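Long-range contact in excinuclease ABC, subunit A. (Deinococcus radiodurans, PDB 2VF7), which binds DNA and ATP as a UvrA-family, zinc-containing ABC-type ATPase, and probably takes part in recognising DNA damage for excision repair: residues Pro152-Leu157 / Pro288-Lys293. The protein carries 1 engineered substitution. Residues are numbered along the deposited sequence; the frame is centred on the assembly and turned at random.
With ZN (zinc ion), chain F.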
loop_
_atom_site.group_PDB
_atom_site.type_symbol
_atom_site.label_atom_id
_atom_site.label_comp_id
_atom_site.label_asym_id
_atom_site.label_seq_id
_atom_site.Cartn_x
_atom_site.Cartn_y
_atom_site.Cartn_z
ATOM N N PRO A 152 -5.614 11.508 -29.745
ATOM C CA PRO A 152 -4.283 12.158 -29.758
ATOM C C PRO A 152 -4.281 13.705 -29.707
ATOM O O PRO A 152 -3.255 14.300 -29.346
ATOM C CB PRO A 152 -3.654 11.670 -31.073
ATOM C CG PRO A 152 -4.551 10.562 -31.580
ATOM C CD PRO A 152 -5.912 10.835 -31.022
ATOM N N GLU A 153 -5.402 14.336 -30.075
ATOM C CA GLU A 153 -5.576 15.799 -30.005
ATOM C C GLU A 153 -5.673 16.342 -28.569
ATOM O O GLU A 153 -5.032 17.338 -28.230
ATOM C CB GLU A 153 -6.827 16.219 -30.785
ATOM C CG GLU A 153 -6.573 16.719 -32.193
ATOM C CD GLU A 153 -6.988 18.174 -32.409
ATOM O OE1 GLU A 153 -6.664 19.041 -31.568
ATOM O OE2 GLU A 153 -7.639 18.450 -33.441
ATOM N N CYS A 154 -6.491 15.697 -27.739
ATOM C CA CYS A 154 -6.768 16.191 -26.393
ATOM C C CYS A 154 -6.171 15.271 -25.343
ATOM O O CYS A 154 -6.039 15.651 -24.178
ATOM C CB CYS A 154 -8.275 16.358 -26.182
ATOM S SG CYS A 154 -9.260 14.874 -26.503
ATOM N N HIS A 155 -5.778 14.078 -25.792
ATOM C CA HIS A 155 -5.256 12.992 -24.944
ATOM C C HIS A 155 -6.317 12.472 -23.982
ATOM O O HIS A 155 -6.029 12.187 -22.814
ATOM C CB HIS A 155 -3.977 13.391 -24.196
ATOM C CG HIS A 155 -2.865 13.838 -25.090
ATOM N ND1 HIS A 155 -2.367 15.124 -25.070
ATOM C CD2 HIS A 155 -2.158 13.174 -26.036
ATOM C CE1 HIS A 155 -1.399 15.233 -25.964
ATOM N NE2 HIS A 155 -1.252 14.063 -26.565
ATOM N N GLY A 156 -7.543 12.362 -24.486
ATOM C CA GLY A 156 -8.652 11.804 -23.729
ATOM C C GLY A 156 -9.391 12.784 -22.846
ATOM O O GLY A 156 -10.270 12.376 -22.090
ATOM N N LEU A 157 -9.037 14.071 -22.935
ATOM C CA LEU A 157 -9.653 15.119 -22.099
ATOM C C LEU A 157 -10.934 15.704 -22.697
ATOM O O LEU A 157 -11.767 16.247 -21.968
ATOM C CB LEU A 157 -8.663 16.249 -21.780
ATOM C CG LEU A 157 -7.440 16.002 -20.886
ATOM C CD1 LEU A 157 -6.766 17.329 -20.603
ATOM C CD2 LEU A 157 -7.772 15.297 -19.568
ATOM N N PRO A 288 -11.639 19.121 -31.545
ATOM C CA PRO A 288 -12.292 18.982 -32.858
ATOM C C PRO A 288 -12.209 17.592 -33.517
ATOM O O PRO A 288 -12.996 17.308 -34.414
ATOM C CB PRO A 288 -11.578 20.034 -33.718
ATOM C CG PRO A 288 -10.273 20.349 -32.992
ATOM C CD PRO A 288 -10.246 19.578 -31.693
ATOM N N LEU A 289 -11.274 16.744 -33.081
ATOM C CA LEU A 289 -11.194 15.352 -33.560
ATOM C C LEU A 289 -12.217 14.427 -32.860
ATOM O O LEU A 289 -12.594 13.391 -33.393
ATOM C CB LEU A 289 -9.760 14.802 -33.421
ATOM C CG LEU A 289 -9.444 13.422 -34.025
ATOM C CD1 LEU A 289 -9.292 13.478 -35.548
ATOM C CD2 LEU A 289 -8.204 12.805 -33.391
ATOM N N CYS A 290 -12.638 14.805 -31.656
ATOM C CA CYS A 290 -13.694 14.102 -30.926
ATOM C C CYS A 290 -14.587 15.143 -30.233
ATOM O O CYS A 290 -14.359 15.525 -29.070
ATOM C CB CYS A 290 -13.094 13.099 -29.930
ATOM S SG CYS A 290 -11.864 13.779 -28.766
ATOM N N HIS A 291 -15.603 15.593 -30.966
ATOM C CA HIS A 291 -16.363 16.803 -30.633
ATOM C C HIS A 291 -17.179 16.718 -29.338
ATOM O O HIS A 291 -18.374 17.021 -29.324
ATOM C CB HIS A 291 -17.284 17.175 -31.803
ATOM C CG HIS A 291 -16.615 17.134 -33.144
ATOM N ND1 HIS A 291 -16.469 15.971 -33.868
ATOM C CD2 HIS A 291 -16.064 18.115 -33.895
ATOM C CE1 HIS A 291 -15.856 16.236 -35.006
ATOM N NE2 HIS A 291 -15.599 17.531 -35.048
ATOM N N GLY A 292 -16.516 16.340 -28.249
ATOM C CA GLY A 292 -17.186 16.074 -26.981
ATOM C C GLY A 292 -16.753 14.736 -26.410
ATOM O O GLY A 292 -16.325 14.659 -25.262
ATOM N N LYS A 293 -16.879 13.682 -27.222
ATOM C CA LYS A 293 -16.347 12.344 -26.910
ATOM C C LYS A 293 -14.852 12.535 -26.651
ATOM O O LYS A 293 -14.347 13.655 -26.804
ATOM C CB LYS A 293 -16.578 11.375 -28.084
ATOM C CG LYS A 293 -17.659 11.805 -29.088
ATOM C CD LYS A 293 -18.899 10.928 -29.058
ATOM C CE LYS A 293 -19.989 11.486 -29.985
ATOM N NZ LYS A 293 -20.842 10.429 -30.639
HETATM ZN ZN ZN F . -10.098 14.729 -28.601
#
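Glu153 lays its side chain across the ring of Pro288 at about a right angle, a bend at chi2 (-118°) swinging CD toward the proline and setting the carboxylate against its CG and CD: OE2 lies 3.3 Å from both Pro288 CG and Pro288 CD. Lower down the same chain, the methylene CG sits 3.9 Å from CB of Leu289. The methyl CD2 of Leu289 touches CD of Pro152 at 3.8 Å, the two side chains again crossing roughly perpendicularly. Beside these van der Waals contacts lies the zinc ion, bound by Cys154 SG at 2.3 Å and by Cys290 SG at 2.0 Å. In both cysteines SG stands between the backbone N and the carbonyl carbon, chi1 being 55° in Cys154. The two sulphurs are 3.6 Å apart, a separation set by shared coordination and far too long for a disulphide. Cys151 and Cys287 complete the Cys4 site, so each CxxC pair supplies two thiolates from one side of the roughly 130 residues between the pairs, which include the UvrA DNA-binding domain. The two segments bury just 246 Å² between them, yet two metal-sulphur bonds join them, so the zinc probably does much to hold them together.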